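Local coordinates for delta-aminolevulinic acid dehydratase (Toxoplasma gondii ME49, PDB 3OBK), which catalyses the condensation of two 5-aminolevulinate molecules into porphobilinogen, an early step in the biosynthesis of haem and other tetrapyrroles, at residues Asn39-Ser44 / Val317-Arg322; Asp74-Val79 / Met120-Ala125; Asp274-Ile279 / Arg322-Asp327. One frame throughout, in Å; residues are numbered along the deposited sequence.

Contact 1. Residues Asn39-Ser44 / Val317-Arg322; sequences NLVKPS and VLKSFR. With EDO (1,2-ethanediol), chain Y.
Arg322 reaches from its helix to the backbone of the loop 39-44, where its NE donates to Leu40 O at 2.8 Å. The bond is fairly straight, 158° at the hydrogen, and meets the carbonyl nearly along the C=O axis, the oxygen lying in the guanidinium plane. The bend at chi2 (98°) sets CD beside that oxygen, and CG lies against it too. Arginine suits the place: its methylenes pack while its NE supplies a donor to a buried carbonyl. Next to it, the chain of Lys319 is bent at three successive torsions, and its CE comes 3.5 Å from Asn39 O. Val41 sets CG2 3.7 Å from Lys319 N and 3.8 Å from Lys319 CE; a beta-branched apolar side chain suits this position because CG2 lies against helix backbone and lysine methylenes. Helix 310-324 belongs to the outer layer of the TIM barrel, and 39-44 is the last part of the loop from the N-terminal region before barrel strand 46-53, so the contact lays that loop against helix 310-324. At the other end a water lies 2.9 Å from both Asn39 OD1 and Arg322 O and can bridge them, though other acceptors compete for its protons. Leu40 N donates at 3.1 Å to O2 of a 1,2-ethanediol, probably from the crystallisation liquor, which also accepts from Leu40 N of the second subunit. Further out, neighbouring subunits fix the polar ends. Ser244 of the third subunit takes Asn39 ND2 on its carbonyl and Lys319 NZ on its hydroxyl, while the C-terminal carboxylate of Tyr356 of the second subunit forms a salt bridge with the same ammonium.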
# COMPACT_ATOMS: atom_id res chain seq x y z
N ASN A 39 17.85 -14.35 9.00
CA ASN A 39 17.31 -14.67 10.34
C ASN A 39 18.26 -15.56 11.12
O ASN A 39 19.00 -16.37 10.55
CB ASN A 39 15.94 -15.31 10.24
CG ASN A 39 14.87 -14.36 9.71
OD1 ASN A 39 14.25 -13.61 10.47
ND2 ASN A 39 14.63 -14.39 8.38
N LEU A 40 18.23 -15.37 12.44
CA LEU A 40 19.16 -16.00 13.38
C LEU A 40 18.33 -16.49 14.57
O LEU A 40 17.34 -15.87 14.93
CB LEU A 40 20.17 -14.98 13.87
CG LEU A 40 21.21 -14.54 12.84
CD1 LEU A 40 21.97 -13.27 13.27
CD2 LEU A 40 22.19 -15.67 12.54
N VAL A 41 18.73 -17.61 15.15
CA VAL A 41 18.06 -18.13 16.33
C VAL A 41 19.06 -18.05 17.45
O VAL A 41 20.21 -18.41 17.27
CB VAL A 41 17.66 -19.62 16.15
CG1 VAL A 41 17.21 -20.20 17.42
CG2 VAL A 41 16.59 -19.79 15.10
N LYS A 42 18.61 -17.63 18.62
CA LYS A 42 19.43 -17.65 19.81
C LYS A 42 18.65 -18.29 20.96
O LYS A 42 17.41 -18.32 20.92
CB LYS A 42 19.88 -16.24 20.18
CG LYS A 42 18.75 -15.25 20.28
CD LYS A 42 19.17 -13.87 20.76
CE LYS A 42 18.00 -12.95 20.90
NZ LYS A 42 16.91 -13.37 21.86
N PRO A 43 19.34 -18.84 21.97
CA PRO A 43 18.66 -19.45 23.09
C PRO A 43 17.70 -18.51 23.84
O PRO A 43 16.64 -18.95 24.26
CB PRO A 43 19.82 -19.84 24.02
CG PRO A 43 21.01 -20.03 23.12
CD PRO A 43 20.81 -19.03 22.01
N SER A 44 18.08 -17.25 24.02
CA SER A 44 17.24 -16.32 24.78
C SER A 44 15.97 -15.85 24.02
O SER A 44 15.20 -15.03 24.55
CB SER A 44 18.05 -15.12 25.23
OG SER A 44 18.33 -14.25 24.17
N VAL A 317 13.23 -26.12 12.17
CA VAL A 317 11.94 -25.73 12.65
C VAL A 317 12.08 -24.40 13.37
O VAL A 317 11.37 -23.46 13.08
CB VAL A 317 11.37 -26.83 13.58
CG1 VAL A 317 10.24 -26.29 14.47
CG2 VAL A 317 10.91 -28.01 12.74
N LEU A 318 13.02 -24.30 14.29
CA LEU A 318 13.20 -23.05 15.05
C LEU A 318 13.58 -21.85 14.14
O LEU A 318 13.07 -20.75 14.31
CB LEU A 318 14.23 -23.24 16.16
CG LEU A 318 13.92 -24.32 17.20
CD1 LEU A 318 15.03 -24.38 18.22
CD2 LEU A 318 12.58 -24.06 17.89
N LYS A 319 14.44 -22.10 13.16
CA LYS A 319 14.75 -21.10 12.16
C LYS A 319 13.51 -20.70 11.38
O LYS A 319 13.32 -19.52 11.11
CB LYS A 319 15.83 -21.61 11.18
CG LYS A 319 16.34 -20.60 10.20
CD LYS A 319 16.93 -19.37 10.88
CE LYS A 319 18.19 -19.64 11.64
NZ LYS A 319 19.37 -19.99 10.74
N SER A 320 12.66 -21.67 11.06
CA SER A 320 11.40 -21.37 10.37
C SER A 320 10.43 -20.45 11.16
O SER A 320 9.90 -19.53 10.61
CB SER A 320 10.71 -22.66 9.93
OG SER A 320 11.44 -23.26 8.85
N PHE A 321 10.25 -20.68 12.46
CA PHE A 321 9.41 -19.79 13.29
C PHE A 321 9.90 -18.35 13.27
O PHE A 321 9.14 -17.37 13.31
CB PHE A 321 9.45 -20.22 14.74
CG PHE A 321 8.50 -21.28 15.07
CD1 PHE A 321 7.13 -21.02 15.05
CD2 PHE A 321 8.94 -22.54 15.42
CE1 PHE A 321 6.25 -22.03 15.35
CE2 PHE A 321 8.05 -23.51 15.73
CZ PHE A 321 6.73 -23.27 15.69
N ARG A 322 11.22 -18.26 13.23
CA ARG A 322 11.88 -17.01 13.31
C ARG A 322 11.75 -16.26 11.97
O ARG A 322 11.39 -15.10 11.96
CB ARG A 322 13.31 -17.31 13.71
CG ARG A 322 13.98 -16.20 14.37
CD ARG A 322 14.05 -16.20 15.92
NE ARG A 322 14.97 -15.07 16.10
CZ ARG A 322 14.70 -13.85 16.53
NH1 ARG A 322 15.64 -12.92 16.53
NH2 ARG A 322 13.54 -13.54 17.05
C1 EDO Y . 18.61 -10.94 12.54
O1 EDO Y . 19.08 -9.64 12.93
C2 EDO Y . 17.60 -11.42 13.56
O2 EDO Y . 16.98 -12.60 13.08
O HOH W 1 11.59 -12.50 10.79

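Contact 2. Residues Asp74-Val79 / Met120-Ala125; sequences DLLKEV and MALKEA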
# COMPACT_ATOMS: atom_id res chain seq x y z
N ASP A 74 12.32 -31.31 41.30
CA ASP A 74 12.84 -31.54 39.96
C ASP A 74 12.55 -30.35 39.03
O ASP A 74 13.33 -30.10 38.10
CB ASP A 74 12.27 -32.84 39.35
CG ASP A 74 13.00 -34.11 39.84
OD1 ASP A 74 14.05 -33.98 40.51
OD2 ASP A 74 12.53 -35.23 39.54
N LEU A 75 11.46 -29.62 39.29
CA LEU A 75 11.20 -28.35 38.60
C LEU A 75 12.37 -27.39 38.76
O LEU A 75 12.89 -26.88 37.78
CB LEU A 75 9.93 -27.67 39.11
CG LEU A 75 9.54 -26.34 38.47
CD1 LEU A 75 9.27 -26.44 36.93
CD2 LEU A 75 8.32 -25.76 39.19
N LEU A 76 12.79 -27.17 40.00
CA LEU A 76 13.95 -26.34 40.24
C LEU A 76 15.19 -26.92 39.54
O LEU A 76 15.93 -26.16 38.95
CB LEU A 76 14.21 -26.19 41.73
CG LEU A 76 13.07 -25.75 42.67
CD1 LEU A 76 13.65 -25.29 44.01
CD2 LEU A 76 12.13 -24.66 42.11
N LYS A 77 15.40 -28.23 39.58
CA LYS A 77 16.57 -28.80 38.89
C LYS A 77 16.50 -28.48 37.40
O LYS A 77 17.50 -28.14 36.78
CB LYS A 77 16.73 -30.33 39.09
N GLU A 78 15.30 -28.60 36.84
CA GLU A 78 15.15 -28.48 35.40
C GLU A 78 15.29 -27.03 34.92
O GLU A 78 15.95 -26.78 33.93
CB GLU A 78 13.80 -29.08 34.97
CG GLU A 78 13.57 -29.13 33.45
CD GLU A 78 14.40 -30.18 32.76
OE1 GLU A 78 14.68 -31.22 33.38
OE2 GLU A 78 14.75 -29.98 31.57
N VAL A 79 14.66 -26.09 35.63
CA VAL A 79 14.86 -24.69 35.32
C VAL A 79 16.34 -24.31 35.37
O VAL A 79 16.85 -23.61 34.48
CB VAL A 79 14.01 -23.80 36.23
CG1 VAL A 79 14.47 -22.33 36.17
CG2 VAL A 79 12.54 -23.92 35.82
N MET A 120 6.73 -19.05 43.50
CA MET A 120 7.49 -18.54 44.65
C MET A 120 8.75 -19.32 44.86
O MET A 120 9.78 -18.74 45.12
CB MET A 120 6.66 -18.55 45.94
CG MET A 120 5.63 -17.42 46.02
SD MET A 120 4.56 -17.56 47.47
CE MET A 120 3.13 -18.43 46.82
N ALA A 121 8.68 -20.63 44.70
CA ALA A 121 9.85 -21.47 44.86
C ALA A 121 10.92 -21.18 43.79
O ALA A 121 12.10 -21.15 44.07
CB ALA A 121 9.44 -22.94 44.86
N LEU A 122 10.50 -20.95 42.55
CA LEU A 122 11.44 -20.72 41.47
C LEU A 122 12.09 -19.37 41.63
O LEU A 122 13.30 -19.23 41.46
CB LEU A 122 10.74 -20.82 40.12
CG LEU A 122 10.54 -22.24 39.66
CD1 LEU A 122 9.60 -22.30 38.49
CD2 LEU A 122 11.86 -22.86 39.29
N LYS A 123 11.28 -18.37 41.96
CA LYS A 123 11.79 -17.03 42.33
C LYS A 123 12.78 -17.00 43.52
O LYS A 123 13.72 -16.22 43.50
CB LYS A 123 10.62 -16.06 42.58
CG LYS A 123 9.95 -15.61 41.29
CD LYS A 123 10.71 -14.50 40.60
CE LYS A 123 10.34 -14.36 39.12
NZ LYS A 123 11.03 -13.21 38.46
N GLU A 124 12.57 -17.82 44.55
CA GLU A 124 13.51 -17.85 45.66
C GLU A 124 14.83 -18.47 45.19
O GLU A 124 15.90 -18.02 45.60
CB GLU A 124 12.97 -18.60 46.90
N ALA A 125 14.75 -19.48 44.32
CA ALA A 125 15.94 -20.19 43.85
C ALA A 125 16.68 -19.50 42.69
O ALA A 125 17.88 -19.66 42.57
CB ALA A 125 15.59 -21.60 43.50
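Leu122 of helix 114-125 packs against Leu75, Leu76 and Val79 of helix 72-84. Its CB meets none of the opposite segment at close range, and the contact begins at CG. With CG anti to the carbonyl carbon (chi1 -80°), the branch point is carried to within 3.8 Å of Leu76 CD2. From there the two methyls part. CD1 goes to Leu75, meeting its CD2 at 3.8 Å, and the two side chains cross at about a right angle. CD2 is the more closely packed: Leu76 CD2 touches it at 3.4 Å, and Val79 CG2 follows at 3.7 Å. Leucine suits the place because its forked tip can serve three neighbours at once. The two helices each precede a barrel strand, 89-95 and 130-135, which lie side by side and parallel, making them adjacent members of the outer helical layer of a TIM barrel. The axes of 74-79 and 120-125 approach to 10.2 Å and cross at -48°. Below, Leu122 rests on Leu92 and Leu131 of those strands, as Leu75 and Val79 do on Leu50 of strand 46-53. Alanine CB atoms offer small surfaces to the Leu76 methyls: Leu76 CD1 lies 4.2 Å from Ala125 CB, and its CD2 equally far from Ala121 CB.

Contact 3. Residues Asp274-Ile279 / Arg322-Asp327; sequences DVLAKI and RRAGAD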
# COMPACT_ATOMS: atom_id res chain seq x y z
N ASP A 274 1.60 -18.93 8.43
CA ASP A 274 0.92 -17.89 7.64
C ASP A 274 0.23 -16.84 8.51
O ASP A 274 0.25 -15.65 8.18
CB ASP A 274 -0.10 -18.46 6.64
CG ASP A 274 -1.19 -19.23 7.31
OD1 ASP A 274 -0.81 -20.10 8.13
OD2 ASP A 274 -2.39 -19.00 7.03
N VAL A 275 -0.40 -17.27 9.58
CA VAL A 275 -1.07 -16.35 10.46
C VAL A 275 -0.03 -15.54 11.24
O VAL A 275 -0.17 -14.34 11.42
CB VAL A 275 -2.00 -17.10 11.42
CG1 VAL A 275 -2.68 -16.13 12.42
CG2 VAL A 275 -3.01 -17.88 10.62
N LEU A 276 1.02 -16.23 11.67
CA LEU A 276 2.14 -15.61 12.35
C LEU A 276 2.71 -14.50 11.49
O LEU A 276 2.86 -13.39 11.98
CB LEU A 276 3.22 -16.66 12.66
CG LEU A 276 4.47 -16.21 13.39
CD1 LEU A 276 4.17 -15.70 14.79
CD2 LEU A 276 5.47 -17.37 13.47
N ALA A 277 3.01 -14.77 10.22
CA ALA A 277 3.61 -13.76 9.34
C ALA A 277 2.66 -12.61 9.11
O ALA A 277 3.08 -11.46 9.05
CB ALA A 277 4.03 -14.33 8.02
N LYS A 278 1.38 -12.90 8.98
CA LYS A 278 0.43 -11.83 8.64
C LYS A 278 0.29 -10.87 9.81
O LYS A 278 0.36 -9.67 9.62
CB LYS A 278 -0.91 -12.39 8.20
CG LYS A 278 -1.95 -11.33 7.87
CD LYS A 278 -1.44 -10.21 6.89
CE LYS A 278 -1.91 -10.41 5.44
NZ LYS A 278 -0.95 -9.76 4.46
N ILE A 279 0.17 -11.42 11.02
CA ILE A 279 0.06 -10.60 12.22
C ILE A 279 1.36 -9.86 12.48
O ILE A 279 1.34 -8.73 12.91
CB ILE A 279 -0.37 -11.42 13.47
CG1 ILE A 279 -1.73 -12.08 13.20
CG2 ILE A 279 -0.46 -10.51 14.69
CD1 ILE A 279 -2.82 -11.15 12.58
N ARG A 322 11.22 -18.26 13.23
CA ARG A 322 11.88 -17.01 13.31
C ARG A 322 11.75 -16.26 11.97
O ARG A 322 11.39 -15.10 11.96
CB ARG A 322 13.31 -17.31 13.71
CG ARG A 322 13.98 -16.20 14.37
CD ARG A 322 14.05 -16.20 15.92
NE ARG A 322 14.97 -15.07 16.10
CZ ARG A 322 14.70 -13.85 16.53
NH1 ARG A 322 15.64 -12.92 16.53
NH2 ARG A 322 13.54 -13.54 17.05
N ARG A 323 11.99 -16.93 10.85
CA ARG A 323 11.81 -16.33 9.53
C ARG A 323 10.35 -15.85 9.33
O ARG A 323 10.11 -14.75 8.85
CB ARG A 323 12.17 -17.33 8.45
CG ARG A 323 11.98 -16.84 7.01
CD ARG A 323 11.83 -17.97 5.97
NE ARG A 323 10.74 -18.84 6.37
CZ ARG A 323 10.81 -20.13 6.71
NH1 ARG A 323 11.92 -20.83 6.61
NH2 ARG A 323 9.70 -20.73 7.11
N ALA A 324 9.41 -16.69 9.74
CA ALA A 324 7.99 -16.43 9.70
C ALA A 324 7.55 -15.22 10.54
O ALA A 324 6.50 -14.67 10.30
CB ALA A 324 7.24 -17.65 10.12
N GLY A 325 8.34 -14.82 11.53
CA GLY A 325 8.11 -13.56 12.26
C GLY A 325 8.04 -13.72 13.77
O GLY A 325 7.60 -12.83 14.44
N ALA A 326 8.44 -14.85 14.32
CA ALA A 326 8.43 -15.01 15.78
C ALA A 326 9.63 -14.31 16.39
O ALA A 326 10.78 -14.61 16.06
CB ALA A 326 8.46 -16.45 16.18
N ASP A 327 9.36 -13.37 17.28
CA ASP A 327 10.40 -12.88 18.12
C ASP A 327 10.81 -13.96 19.12
O ASP A 327 12.00 -14.19 19.32
CB ASP A 327 9.93 -11.63 18.83
CG ASP A 327 9.63 -10.53 17.86
OD1 ASP A 327 10.56 -10.10 17.14
OD2 ASP A 327 8.46 -10.11 17.79
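While Leu276 meets Ala324 and Ala326, the flat guanidinium of Arg322 has Asp327 CA at its edge, in plane, and makes a weak bond from NH2 to Ala326 O (3.1 Å). Across the contact, Leu276 does most of the touching. Its CG is anti to the backbone N (chi1 -179°), and one methyl, CD2, reaches Ala324 CB at 3.8 Å and Ala326 CB at 4.1 Å. The short alanine side chains let CD2 lie against both CB atoms. Ala277 meets Ala324 O with both CA and CB: the CA approaches at 3.2 Å, a CH...O contact bent to 125° at the hydrogen, and the CB rests on the same oxygen. Where the chain leaves the helix, Gly325 N bonds to Arg322 O (3.1 Å), and Ala326 N probably bonds to Phe321 O. Glycine fits here, since at its positive phi of 127° it has no CB to press on the carbonyl oxygen of Ala324. At the subunit interface, Arg323 NE pairs in a salt bridge with Asp274 OD2 of the third subunit, not of its own chain. This is a Schellman motif ending helix 310-324, packed on neighbouring helix 273-282 where the chain turns into strand 328-331 of the TIM barrel.

Contacts 1 and 3 share helix 310-324 and adjoin each other, their centres 11 Å apart. Arg322 belongs to both: its NE serves the loop 39-44 in contact 1, and its NH2 the turn after the helix in contact 3. Phe321 O also lies against Leu276 CD2; the same helix thus meets both the loop 39-44 and helix 273-282. Both contacts lie close to other subunits of the octamer, whereas no other protein chain of the assembly touches contact 2. The centre of contact 2 is 26 Å from that of contact 1; contact 3, its centre 32 Å away, lies on the opposite side of the chain's centre. The product porphobilinogen lies about 13 Å from the side chain of Leu318 in contact 1.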